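Local coordinates for protein enolase (alpha proteobacterium BAL199, PDB 3UGV) that probably catalyses magnesium-dependent chemistry on a carboxylate substrate through an enolate intermediate, as do mandelate racemase and other members of the enolase superfamily, at residues R72-P77 with H327-V332; V131-W136 with G305-W310; E248-P253 with H267-P272; L273-N278 with G292-V297. All coordinates share one frame; numbering follows the deposited sequence.

How the contacts relate
Contacts 3 and 4 are consecutive steps of one parallel sheet, their centres 9 Å apart: I250 O lies 2.8 Å from M274 N, a probable hydrogen bond between neighbouring strands, and E251 and E277 both bind the same magnesium ion, which D225 and three waters also bind. Contacts 1 and 2, with centres 10 Å apart, both join the N-terminal domain to the barrel and touch through A73 on M133 and V332 on V307. Contact 1 also reaches the metal site, since H327 NE2 comes within 3.5 Å of E277 OE2. Contact 2 is remote from it, about 30 Å from contact 3 between centres, on opposite sides of the chain's centre.

Contact 1: R72-P77 with H327-V332; sequences RAYLEP and HLYPEV
E76 and Y329 are tied to each other twice. The backbone N of E76 donates to Y329 OH (2.9 Å, 167° at the hydrogen), and in the other direction Y329 N donates to E76 OE2 at 3.2 Å, nearly in line with the C-O bond. Between these two bonds the side chains run past each other in opposite directions, and E76 OE2 ends 3.8 Å above the plane of the Y329 ring, over its centre, with the carboxylate standing almost upright on the ring (87°). L328 CB covers the same oxygen at 3.5 Å. Beside this pair, Y74 OH donates to E331 OE1 (2.6 Å) on the syn side of the carboxylate. Y74 CG lies between its backbone N and carbonyl carbon (chi1 64°), which carries the ring across to E331; that ring is nearly parallel to Y329 but slid away from it, with centroids 5.8 Å apart. In the next shell, E76 OE1 accepts from W56 NE1, so both carboxylate oxygens are engaged, while M302 and F301 pack on Y329. Y329 occupies the N-cap position of helix 330-337, so the E76 carboxylate may interact favourably with the helix start. This buried seam, the end of strand 71-75 and the residue after it against the loop and first turn of helix 330-337, belongs to the interdomain interface of the enolase superfamily, with the L328 side chain about 8 Å from bound magnesium.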
loop_
_atom_site.group_PDB
_atom_site.type_symbol
_atom_site.label_atom_id
_atom_site.label_comp_id
_atom_site.label_asym_id
_atom_site.label_seq_id
_atom_site.Cartn_x
_atom_site.Cartn_y
_atom_site.Cartn_z
ATOM N N ARG F 72 4.605 5.906 47.361
ATOM C CA ARG F 72 6.039 5.956 47.142
ATOM C C ARG F 72 6.450 5.331 45.814
ATOM O O ARG F 72 6.115 4.193 45.526
ATOM C CB ARG F 72 6.775 5.263 48.295
ATOM C CG ARG F 72 6.763 6.048 49.601
ATOM C CD ARG F 72 7.666 5.428 50.672
ATOM N NE ARG F 72 7.024 4.303 51.341
ATOM C CZ ARG F 72 6.075 4.435 52.260
ATOM N NH1 ARG F 72 5.659 5.646 52.613
ATOM N NH2 ARG F 72 5.537 3.359 52.819
ATOM N N ALA F 73 7.182 6.091 45.012
ATOM C CA ALA F 73 7.815 5.549 43.817
ATOM C C ALA F 73 9.071 6.361 43.518
ATOM O O ALA F 73 9.388 7.333 44.218
ATOM C CB ALA F 73 6.862 5.594 42.645
ATOM N N TYR F 74 9.802 5.972 42.486
ATOM C CA TYR F 74 11.017 6.701 42.155
ATOM C C TYR F 74 11.202 6.830 40.651
ATOM O O TYR F 74 10.635 6.071 39.874
ATOM C CB TYR F 74 12.250 6.055 42.805
ATOM C CG TYR F 74 12.558 4.655 42.317
ATOM C CD1 TYR F 74 13.320 4.444 41.168
ATOM C CD2 TYR F 74 12.100 3.549 43.007
ATOM C CE1 TYR F 74 13.608 3.162 40.726
ATOM C CE2 TYR F 74 12.376 2.265 42.572
ATOM C CZ TYR F 74 13.128 2.072 41.435
ATOM O OH TYR F 74 13.405 0.783 41.015
ATOM N N LEU F 75 11.993 7.817 40.258
ATOM C CA LEU F 75 12.334 8.026 38.867
ATOM C C LEU F 75 13.818 7.754 38.702
ATOM O O LEU F 75 14.602 7.987 39.626
ATOM C CB LEU F 75 12.020 9.468 38.457
ATOM C CG LEU F 75 10.565 9.809 38.154
ATOM C CD1 LEU F 75 10.380 11.297 38.174
ATOM C CD2 LEU F 75 10.190 9.267 36.798
ATOM N N GLU F 76 14.193 7.254 37.528
ATOM C CA GLU F 76 15.593 7.069 37.176
ATOM C C GLU F 76 15.869 7.818 35.886
ATOM O O GLU F 76 15.801 7.237 34.802
ATOM C CB GLU F 76 15.904 5.587 36.985
ATOM C CG GLU F 76 15.395 4.720 38.109
ATOM C CD GLU F 76 15.802 3.277 37.956
ATOM O OE1 GLU F 76 16.965 2.951 38.285
ATOM O OE2 GLU F 76 14.959 2.473 37.502
ATOM N N PRO F 77 16.195 9.112 36.003
ATOM C CA PRO F 77 16.291 10.031 34.860
ATOM C C PRO F 77 17.639 10.069 34.116
ATOM O O PRO F 77 17.764 10.879 33.194
ATOM C CB PRO F 77 16.002 11.388 35.495
ATOM C CG PRO F 77 16.585 11.263 36.867
ATOM C CD PRO F 77 16.394 9.806 37.285
ATOM N N HIS F 327 11.564 -1.954 30.836
ATOM C CA HIS F 327 12.841 -1.277 30.905
ATOM C C HIS F 327 12.937 -0.479 32.192
ATOM O O HIS F 327 12.103 0.389 32.455
ATOM C CB HIS F 327 13.028 -0.343 29.730
ATOM C CG HIS F 327 14.321 0.399 29.772
ATOM N ND1 HIS F 327 14.402 1.741 30.077
ATOM C CD2 HIS F 327 15.593 -0.019 29.561
ATOM C CE1 HIS F 327 15.665 2.123 30.032
ATOM N NE2 HIS F 327 16.409 1.072 29.733
ATOM N N LEU F 328 13.963 -0.785 32.980
ATOM C CA LEU F 328 14.155 -0.215 34.307
ATOM C C LEU F 328 12.953 -0.475 35.241
ATOM O O LEU F 328 12.030 -1.237 34.901
ATOM C CB LEU F 328 14.506 1.272 34.204
ATOM C CG LEU F 328 15.793 1.586 33.427
ATOM C CD1 LEU F 328 16.041 3.094 33.312
ATOM C CD2 LEU F 328 16.992 0.893 34.074
ATOM N N TYR F 329 12.991 0.134 36.423
ATOM C CA TYR F 329 11.894 0.056 37.392
ATOM C C TYR F 329 11.393 -1.358 37.627
ATOM O O TYR F 329 10.226 -1.650 37.384
ATOM C CB TYR F 329 10.725 0.942 36.951
ATOM C CG TYR F 329 11.157 2.330 36.555
ATOM C CD1 TYR F 329 11.213 3.346 37.492
ATOM C CD2 TYR F 329 11.522 2.616 35.247
ATOM C CE1 TYR F 329 11.616 4.617 37.145
ATOM C CE2 TYR F 329 11.935 3.889 34.885
ATOM C CZ TYR F 329 11.981 4.887 35.843
ATOM O OH TYR F 329 12.377 6.159 35.504
ATOM N N PRO F 330 12.268 -2.233 38.127
ATOM C CA PRO F 330 11.952 -3.659 38.261
ATOM C C PRO F 330 10.744 -3.885 39.158
ATOM O O PRO F 330 9.968 -4.815 38.914
ATOM C CB PRO F 330 13.222 -4.249 38.893
ATOM C CG PRO F 330 14.283 -3.289 38.554
ATOM C CD PRO F 330 13.649 -1.934 38.522
ATOM N N GLU F 331 10.559 -3.040 40.167
ATOM C CA GLU F 331 9.411 -3.222 41.065
ATOM C C GLU F 331 8.057 -2.942 40.398
ATOM O O GLU F 331 7.203 -3.826 40.363
ATOM C CB GLU F 331 9.571 -2.434 42.368
ATOM C CG GLU F 331 10.830 -2.797 43.134
ATOM C CD GLU F 331 12.077 -2.168 42.529
ATOM O OE1 GLU F 331 11.951 -1.172 41.781
ATOM O OE2 GLU F 331 13.184 -2.672 42.796
ATOM N N VAL F 332 7.857 -1.731 39.879
ATOM C CA VAL F 332 6.645 -1.437 39.121
ATOM C C VAL F 332 6.582 -2.418 37.968
ATOM O O VAL F 332 5.525 -2.972 37.642
ATOM C CB VAL F 332 6.636 -0.012 38.530
ATOM C CG1 VAL F 332 5.303 0.257 37.850
ATOM C CG2 VAL F 332 6.889 1.025 39.604
#

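Contact 2: V131-W136 with G305-W310; sequences VDMAVW and GGVSGW
W136 reaches across to V307 and S308, and its indole can be followed outward from CB. The first torsion swings CG to the side opposite the carbonyl carbon, and from there the five-membered ring presents one face to V307. CG and CD1 lie under V307 CB, CD1 at 3.4 Å, while V307 CG1 stands 3.6 Å from the centroid of that ring and only 5° off its normal, a clear CH-pi contact. At the edge, NE1 donates to S308 OG (3.1 Å); the bond is almost straight at 176°, and the acceptor lies in the indole plane. Beyond it, CE2 lies 3.8 Å from V307 CG1. P104, L147 and L150 also touch W136, as does L151 of a second subunit. S308 OG in turn donates to D132 OD1 at 2.6 Å, so one hydroxyl relays between indole and carboxylate. The other oxygen, D132 OD2, accepts from S308 N (2.8 Å), and both donors approach the carboxylate from its syn side. A carboxylate so close to the start of helix 306-320 would probably interact favourably with that helix end. Beside D132 the two segments approach closely: M133 CG lies 4.0 Å from G306 CA, where no side chain intervenes. The short helix segments pass 7.9 Å apart at 97°. What results is a near-perpendicular helix-helix joint between the N-terminal domain and the barrel domain of an enolase-superfamily subunit.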
loop_
_atom_site.group_PDB
_atom_site.type_symbol
_atom_site.label_atom_id
_atom_site.label_comp_id
_atom_site.label_asym_id
_atom_site.label_seq_id
_atom_site.Cartn_x
_atom_site.Cartn_y
_atom_site.Cartn_z
ATOM N N VAL F 131 4.683 11.034 38.925
ATOM C CA VAL F 131 3.498 11.270 39.736
ATOM C C VAL F 131 2.596 10.065 39.596
ATOM O O VAL F 131 2.096 9.536 40.583
ATOM C CB VAL F 131 2.725 12.508 39.251
ATOM C CG1 VAL F 131 1.320 12.518 39.820
ATOM C CG2 VAL F 131 3.483 13.785 39.598
ATOM N N ASP F 132 2.408 9.621 38.355
ATOM C CA ASP F 132 1.511 8.510 38.075
ATOM C C ASP F 132 1.852 7.263 38.899
ATOM O O ASP F 132 0.967 6.659 39.511
ATOM C CB ASP F 132 1.529 8.179 36.586
ATOM C CG ASP F 132 0.467 7.165 36.197
ATOM O OD1 ASP F 132 -0.721 7.555 36.092
ATOM O OD2 ASP F 132 0.821 5.981 35.978
ATOM N N MET F 133 3.130 6.882 38.912
ATOM C CA MET F 133 3.554 5.703 39.664
ATOM C C MET F 133 3.293 5.844 41.160
ATOM O O MET F 133 2.754 4.934 41.785
ATOM C CB MET F 133 5.023 5.389 39.408
ATOM C CG MET F 133 5.268 4.866 38.017
ATOM S SD MET F 133 7.006 4.531 37.747
ATOM C CE MET F 133 7.647 6.186 37.528
ATOM N N ALA F 134 3.683 6.980 41.729
ATOM C CA ALA F 134 3.420 7.258 43.139
ATOM C C ALA F 134 1.927 7.192 43.460
ATOM O O ALA F 134 1.517 6.587 44.450
ATOM C CB ALA F 134 3.974 8.623 43.527
ATOM N N VAL F 135 1.119 7.820 42.619
ATOM C CA VAL F 135 -0.313 7.894 42.872
ATOM C C VAL F 135 -0.971 6.513 42.804
ATOM O O VAL F 135 -1.884 6.204 43.569
ATOM C CB VAL F 135 -0.991 8.887 41.908
ATOM C CG1 VAL F 135 -2.489 8.681 41.881
ATOM C CG2 VAL F 135 -0.660 10.295 42.329
ATOM N N TRP F 136 -0.500 5.672 41.898
ATOM C CA TRP F 136 -1.060 4.339 41.799
ATOM C C TRP F 136 -0.649 3.535 43.022
ATOM O O TRP F 136 -1.406 2.687 43.491
ATOM C CB TRP F 136 -0.574 3.627 40.538
ATOM C CG TRP F 136 -1.420 3.838 39.323
ATOM C CD1 TRP F 136 -1.126 4.631 38.252
ATOM C CD2 TRP F 136 -2.687 3.228 39.035
ATOM N NE1 TRP F 136 -2.130 4.564 37.324
ATOM C CE2 TRP F 136 -3.099 3.705 37.773
ATOM C CE3 TRP F 136 -3.511 2.330 39.719
ATOM C CZ2 TRP F 136 -4.301 3.313 37.179
ATOM C CZ3 TRP F 136 -4.713 1.941 39.125
ATOM C CH2 TRP F 136 -5.091 2.430 37.870
ATOM N N GLY F 305 4.573 6.774 30.321
ATOM C CA GLY F 305 3.484 7.379 31.077
ATOM C C GLY F 305 3.114 6.603 32.335
ATOM O O GLY F 305 1.936 6.501 32.693
ATOM N N GLY F 306 4.130 6.048 32.996
ATOM C CA GLY F 306 3.954 5.355 34.256
ATOM C C GLY F 306 3.093 4.116 34.152
ATOM O O GLY F 306 3.098 3.430 33.132
ATOM N N VAL F 307 2.350 3.826 35.217
ATOM C CA VAL F 307 1.443 2.688 35.219
ATOM C C VAL F 307 0.313 2.881 34.200
ATOM O O VAL F 307 -0.040 1.953 33.473
ATOM C CB VAL F 307 0.857 2.433 36.625
ATOM C CG1 VAL F 307 -0.258 1.416 36.547
ATOM C CG2 VAL F 307 1.958 1.968 37.590
ATOM N N SER F 308 -0.231 4.094 34.141
ATOM C CA SER F 308 -1.330 4.406 33.219
ATOM C C SER F 308 -0.958 4.161 31.771
ATOM O O SER F 308 -1.673 3.456 31.054
ATOM C CB SER F 308 -1.768 5.868 33.368
ATOM O OG SER F 308 -2.345 6.085 34.635
ATOM N N GLY F 309 0.158 4.758 31.344
ATOM C CA GLY F 309 0.662 4.556 29.993
ATOM C C GLY F 309 1.025 3.117 29.672
ATOM O O GLY F 309 0.778 2.653 28.561
ATOM N N TRP F 310 1.602 2.397 30.636
ATOM C CA TRP F 310 1.949 1.001 30.392
ATOM C C TRP F 310 0.711 0.171 30.077
ATOM O O TRP F 310 0.721 -0.642 29.148
ATOM C CB TRP F 310 2.686 0.383 31.579
ATOM C CG TRP F 310 2.919 -1.095 31.373
ATOM C CD1 TRP F 310 2.023 -2.094 31.573
ATOM C CD2 TRP F 310 4.113 -1.721 30.880
ATOM N NE1 TRP F 310 2.582 -3.302 31.254
ATOM C CE2 TRP F 310 3.866 -3.100 30.826
ATOM C CE3 TRP F 310 5.369 -1.244 30.491
ATOM C CZ2 TRP F 310 4.831 -4.018 30.401
ATOM C CZ3 TRP F 310 6.323 -2.151 30.062
ATOM C CH2 TRP F 310 6.049 -3.522 30.025
#

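Contact 3: E248-P253 with H267-P272; sequences EWIEEP and HDLKTP. With MG (magnesium ion), chain B; NI (nickel (II) ion), chain Y; MG (magnesium ion), chain X.
Segment 267-272 meets W249 and I250 through L269, T271 and P272, after opening at a metal. H267 NE2 lies 2.5 Å from nickel, a site it shares with H267 of three neighbouring subunits. Its ring is steadied by ND1, which donates to D268 OD1 (3.0 Å) close to the imidazole plane. L269, where the chain leaves helix 259-268, has two roles: its carbonyl O binds a magnesium ion at 2.0 Å together with R266 O, and its CD1 touches I250 CD1 at 4.2 Å. This is the return leg of a beta-alpha-beta unit, strand 249-251, helix 259-268 and strand 273-275, within the barrel of an enolase-type C-terminal domain. T271 comes next. With CG2 swung away from the backbone N, the T271 methyl reaches I250 CG1 (4.0 Å), the two side chains crossing at about a right angle, while OG1 is hydrogen-bonded to D243 OD1. Its carbonyl O accepts from a water at 2.8 Å, and that water is also a ligand of the magnesium at L269. Just before strand 273-275, P272 O accepts a hydrogen bond from I250 N at 3.1 Å, straight at the hydrogen (171°) and nearly collinear with the carbonyl (168°), and P272 CG and CD sit against E248 O. One residue beyond I250, E251 OE2 binds the second magnesium at 1.9 Å; E251 OE1, turned to K194 in a salt bridge, also accepts from W249 NE1 on its anti lone pair.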
loop_
_atom_site.group_PDB
_atom_site.type_symbol
_atom_site.label_atom_id
_atom_site.label_comp_id
_atom_site.label_asym_id
_atom_site.label_seq_id
_atom_site.Cartn_x
_atom_site.Cartn_y
_atom_site.Cartn_z
ATOM N N GLU F 248 19.059 -13.614 21.509
ATOM C CA GLU F 248 17.648 -13.551 21.876
ATOM C C GLU F 248 16.995 -12.347 21.184
ATOM O O GLU F 248 15.897 -12.441 20.651
ATOM C CB GLU F 248 17.492 -13.423 23.383
ATOM C CG GLU F 248 16.055 -13.156 23.847
ATOM C CD GLU F 248 15.203 -14.411 23.948
ATOM O OE1 GLU F 248 15.743 -15.527 23.756
ATOM O OE2 GLU F 248 13.990 -14.280 24.242
ATOM N N TRP F 249 17.687 -11.216 21.179
ATOM C CA TRP F 249 17.265 -10.089 20.357
ATOM C C TRP F 249 18.379 -9.088 20.184
ATOM O O TRP F 249 19.376 -9.140 20.902
ATOM C CB TRP F 249 16.034 -9.395 20.943
ATOM C CG TRP F 249 16.246 -8.590 22.214
ATOM C CD1 TRP F 249 17.085 -7.516 22.394
ATOM C CD2 TRP F 249 15.536 -8.748 23.451
ATOM N NE1 TRP F 249 16.964 -7.027 23.679
ATOM C CE2 TRP F 249 16.008 -7.757 24.338
ATOM C CE3 TRP F 249 14.548 -9.632 23.894
ATOM C CZ2 TRP F 249 15.533 -7.640 25.641
ATOM C CZ3 TRP F 249 14.083 -9.513 25.189
ATOM C CH2 TRP F 249 14.576 -8.529 26.046
ATOM N N ILE F 250 18.192 -8.180 19.228
ATOM C CA ILE F 250 19.089 -7.051 19.011
ATOM C C ILE F 250 18.339 -5.740 19.295
ATOM O O ILE F 250 17.260 -5.483 18.734
ATOM C CB ILE F 250 19.606 -7.042 17.571
ATOM C CG1 ILE F 250 20.414 -8.312 17.294
ATOM C CG2 ILE F 250 20.439 -5.800 17.290
ATOM C CD1 ILE F 250 20.625 -8.544 15.812
ATOM N N GLU F 251 18.920 -4.906 20.151
ATOM C CA GLU F 251 18.203 -3.756 20.688
ATOM C C GLU F 251 18.787 -2.437 20.208
ATOM O O GLU F 251 20.002 -2.246 20.264
ATOM C CB GLU F 251 18.228 -3.821 22.216
ATOM C CG GLU F 251 17.325 -2.853 22.931
ATOM C CD GLU F 251 17.383 -3.044 24.444
ATOM O OE1 GLU F 251 17.385 -4.214 24.917
ATOM O OE2 GLU F 251 17.441 -2.024 25.160
ATOM N N GLU F 252 17.898 -1.563 19.722
ATOM C CA GLU F 252 18.190 -0.166 19.327
ATOM C C GLU F 252 19.541 0.079 18.665
ATOM O O GLU F 252 20.417 0.746 19.237
ATOM C CB GLU F 252 18.026 0.786 20.520
ATOM C CG GLU F 252 16.580 1.002 20.940
ATOM C CD GLU F 252 16.411 2.104 21.980
ATOM O OE1 GLU F 252 17.284 2.237 22.874
ATOM O OE2 GLU F 252 15.390 2.835 21.903
ATOM N N PRO F 253 19.729 -0.461 17.459
ATOM C CA PRO F 253 21.041 -0.224 16.844
ATOM C C PRO F 253 21.252 1.236 16.430
ATOM O O PRO F 253 22.390 1.677 16.414
ATOM C CB PRO F 253 21.028 -1.141 15.609
ATOM C CG PRO F 253 19.598 -1.562 15.429
ATOM C CD PRO F 253 18.950 -1.496 16.764
ATOM N N HIS F 267 13.304 -5.962 8.544
ATOM C CA HIS F 267 13.091 -6.790 7.377
ATOM C C HIS F 267 14.299 -7.657 7.078
ATOM O O HIS F 267 14.156 -8.862 6.866
ATOM C CB HIS F 267 12.750 -5.948 6.148
ATOM C CG HIS F 267 12.745 -6.739 4.878
ATOM N ND1 HIS F 267 13.874 -6.906 4.101
ATOM C CD2 HIS F 267 11.757 -7.435 4.265
ATOM C CE1 HIS F 267 13.578 -7.658 3.055
ATOM N NE2 HIS F 267 12.298 -7.991 3.129
ATOM N N ASP F 268 15.484 -7.046 7.065
ATOM C CA ASP F 268 16.711 -7.768 6.736
ATOM C C ASP F 268 17.139 -8.787 7.802
ATOM O O ASP F 268 17.755 -9.798 7.486
ATOM C CB ASP F 268 17.875 -6.802 6.476
ATOM C CG ASP F 268 17.766 -6.092 5.134
ATOM O OD1 ASP F 268 16.878 -6.458 4.322
ATOM O OD2 ASP F 268 18.578 -5.172 4.886
ATOM N N LEU F 269 16.836 -8.516 9.063
ATOM C CA LEU F 269 17.329 -9.376 10.139
ATOM C C LEU F 269 16.319 -10.459 10.438
ATOM O O LEU F 269 15.129 -10.181 10.572
ATOM C CB LEU F 269 17.536 -8.569 11.424
ATOM C CG LEU F 269 18.644 -7.516 11.455
ATOM C CD1 LEU F 269 18.475 -6.634 12.691
ATOM C CD2 LEU F 269 20.033 -8.193 11.432
ATOM N N LYS F 270 16.792 -11.688 10.572
ATOM C CA LYS F 270 15.940 -12.781 11.039
ATOM C C LYS F 270 15.756 -12.720 12.550
ATOM O O LYS F 270 14.698 -13.064 13.065
ATOM C CB LYS F 270 16.539 -14.123 10.632
ATOM C CG LYS F 270 15.785 -14.833 9.544
ATOM C CD LYS F 270 15.660 -14.004 8.300
ATOM C CE LYS F 270 15.012 -14.835 7.208
ATOM N NZ LYS F 270 15.698 -16.167 7.079
ATOM N N THR F 271 16.792 -12.277 13.256
ATOM C CA THR F 271 16.752 -12.136 14.715
ATOM C C THR F 271 15.749 -11.037 15.094
ATOM O O THR F 271 15.668 -10.024 14.424
ATOM C CB THR F 271 18.169 -11.807 15.257
ATOM O OG1 THR F 271 19.057 -12.900 14.958
ATOM C CG2 THR F 271 18.158 -11.551 16.756
ATOM N N PRO F 272 14.963 -11.243 16.162
ATOM C CA PRO F 272 14.021 -10.178 16.531
ATOM C C PRO F 272 14.722 -8.842 16.810
ATOM O O PRO F 272 15.796 -8.798 17.417
ATOM C CB PRO F 272 13.365 -10.722 17.817
ATOM C CG PRO F 272 13.491 -12.215 17.707
ATOM C CD PRO F 272 14.821 -12.433 17.028
HETATM MG MG MG B . 18.399 -0.636 26.093
HETATM NI NI NI Y . 11.369 -9.911 1.842
HETATM MG MG MG X . 13.213 -9.605 10.859
HETATM O O HOH W 1 13.630 -8.952 12.778
HETATM O O HOH W 2 18.317 -1.079 28.146
HETATM O O HOH W 3 19.538 0.961 26.803
HETATM O O HOH W 4 18.665 0.269 24.200
HETATM O O HOH W 5 11.268 -9.077 11.265
#

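Contact 4: L273-N278 with G292-V297; sequences LMIGEN and GACDLV. With MG (magnesium ion), chain B.
M274 pairs with L296 and I275 with V297 in two parallel bridges, which join neighbouring strands of the barrel at either end of the beta-alpha-beta unit made of strand 273-275, helix 282-290 and strand 296-297. Among the backbone bonds, L273 O is gripped twice, by D295 N (2.9 Å, in the carbonyl plane) and by L296 N (3.2 Å, 28° out of it). Further along, I275 N donates to L296 O at 3.3 Å, a weak bond. One side-chain bond extends this pairing: L273 N donates to D295 OD1 at 2.6 Å, on the anti lone pair, while D295 OD2 forms a salt bridge with R266 NE. The apolar contacts divide between the sheet's two faces. On that of M274 and L296, the methionine turns about CB-CG (chi2 68°) and again about CG-SD (chi3 82°), crosses L296 at about a right angle and brings CE to 3.6 Å from its CB. On the face of I275 and V297, I275 CG1 packs against C294 CB, also at 3.6 Å. Metal binding follows past the strand end, where E277 OE1 holds, at 2.2 Å, the magnesium that E251 OE2 and D225 OD2 also bind.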
loop_
_atom_site.group_PDB
_atom_site.type_symbol
_atom_site.label_atom_id
_atom_site.label_comp_id
_atom_site.label_asym_id
_atom_site.label_seq_id
_atom_site.Cartn_x
_atom_site.Cartn_y
_atom_site.Cartn_z
ATOM N N LEU F 273 14.103 -7.757 16.356
ATOM C CA LEU F 273 14.619 -6.420 16.581
ATOM C C LEU F 273 13.794 -5.762 17.685
ATOM O O LEU F 273 12.563 -5.726 17.611
ATOM C CB LEU F 273 14.527 -5.597 15.305
ATOM C CG LEU F 273 14.981 -4.144 15.401
ATOM C CD1 LEU F 273 16.472 -4.092 15.736
ATOM C CD2 LEU F 273 14.676 -3.419 14.082
ATOM N N MET F 274 14.486 -5.250 18.701
ATOM C CA MET F 274 13.853 -4.746 19.910
ATOM C C MET F 274 14.015 -3.237 20.000
ATOM O O MET F 274 15.102 -2.720 19.787
ATOM C CB MET F 274 14.495 -5.398 21.147
ATOM C CG MET F 274 14.143 -4.732 22.451
ATOM S SD MET F 274 12.400 -4.917 22.958
ATOM C CE MET F 274 12.404 -6.535 23.718
ATOM N N ILE F 275 12.931 -2.533 20.301
ATOM C CA ILE F 275 13.007 -1.111 20.618
ATOM C C ILE F 275 11.894 -0.794 21.595
ATOM O O ILE F 275 11.129 -1.682 21.988
ATOM C CB ILE F 275 12.827 -0.184 19.375
ATOM C CG1 ILE F 275 11.407 -0.288 18.831
ATOM C CG2 ILE F 275 13.866 -0.491 18.299
ATOM C CD1 ILE F 275 11.146 0.622 17.614
ATOM N N GLY F 276 11.791 0.463 21.994
ATOM C CA GLY F 276 10.673 0.848 22.833
ATOM C C GLY F 276 11.020 1.625 24.079
ATOM O O GLY F 276 10.182 2.374 24.573
ATOM N N GLU F 277 12.236 1.480 24.596
ATOM C CA GLU F 277 12.543 2.175 25.837
ATOM C C GLU F 277 12.419 3.686 25.676
ATOM O O GLU F 277 12.375 4.397 26.657
ATOM C CB GLU F 277 13.919 1.811 26.375
ATOM C CG GLU F 277 15.082 2.379 25.592
ATOM C CD GLU F 277 16.389 1.763 26.052
ATOM O OE1 GLU F 277 16.557 0.537 25.849
ATOM O OE2 GLU F 277 17.228 2.484 26.640
ATOM N N ASN F 278 12.356 4.164 24.440
ATOM C CA ASN F 278 12.232 5.601 24.168
ATOM C C ASN F 278 10.877 6.035 23.609
ATOM O O ASN F 278 10.740 7.164 23.137
ATOM C CB ASN F 278 13.330 6.062 23.222
ATOM C CG ASN F 278 14.663 6.260 23.929
ATOM O OD1 ASN F 278 14.865 7.245 24.648
ATOM N ND2 ASN F 278 15.581 5.325 23.722
ATOM N N GLY F 292 5.952 -0.778 11.022
ATOM C CA GLY F 292 6.666 -2.041 10.977
ATOM C C GLY F 292 8.103 -1.897 11.460
ATOM O O GLY F 292 9.027 -2.451 10.850
ATOM N N ALA F 293 8.284 -1.176 12.565
ATOM C CA ALA F 293 9.618 -0.799 13.052
ATOM C C ALA F 293 10.318 -1.813 13.985
ATOM O O ALA F 293 11.519 -1.710 14.252
ATOM C CB ALA F 293 9.549 0.568 13.733
ATOM N N CYS F 294 9.581 -2.784 14.500
ATOM C CA CYS F 294 10.189 -3.705 15.448
ATOM C C CYS F 294 9.417 -5.012 15.541
ATOM O O CYS F 294 8.240 -5.063 15.187
ATOM C CB CYS F 294 10.210 -3.060 16.824
ATOM S SG CYS F 294 8.577 -2.485 17.325
ATOM N N ASP F 295 10.084 -6.047 16.051
ATOM C CA ASP F 295 9.441 -7.316 16.379
ATOM C C ASP F 295 9.023 -7.378 17.858
ATOM O O ASP F 295 8.096 -8.097 18.230
ATOM C CB ASP F 295 10.405 -8.468 16.087
ATOM C CG ASP F 295 10.994 -8.396 14.698
ATOM O OD1 ASP F 295 12.190 -8.050 14.583
ATOM O OD2 ASP F 295 10.260 -8.673 13.718
ATOM N N LEU F 296 9.734 -6.646 18.707
ATOM C CA LEU F 296 9.480 -6.688 20.148
ATOM C C LEU F 296 9.512 -5.253 20.686
ATOM O O LEU F 296 10.180 -4.398 20.112
ATOM C CB LEU F 296 10.545 -7.538 20.855
ATOM C CG LEU F 296 10.956 -8.922 20.330
ATOM C CD1 LEU F 296 12.183 -9.414 21.085
ATOM C CD2 LEU F 296 9.841 -9.952 20.437
ATOM N N VAL F 297 8.796 -4.969 21.769
ATOM C CA VAL F 297 8.866 -3.635 22.385
ATOM C C VAL F 297 9.218 -3.719 23.881
ATOM O O VAL F 297 8.906 -4.702 24.537
ATOM C CB VAL F 297 7.521 -2.869 22.208
ATOM C CG1 VAL F 297 7.163 -2.755 20.735
ATOM C CG2 VAL F 297 6.396 -3.583 22.938
HETATM MG MG MG B . 18.399 -0.636 26.093
HETATM O O HOH W 3 19.538 0.961 26.803
HETATM O O HOH W 2 18.317 -1.079 28.146
HETATM O O HOH W 4 18.665 0.269 24.200
#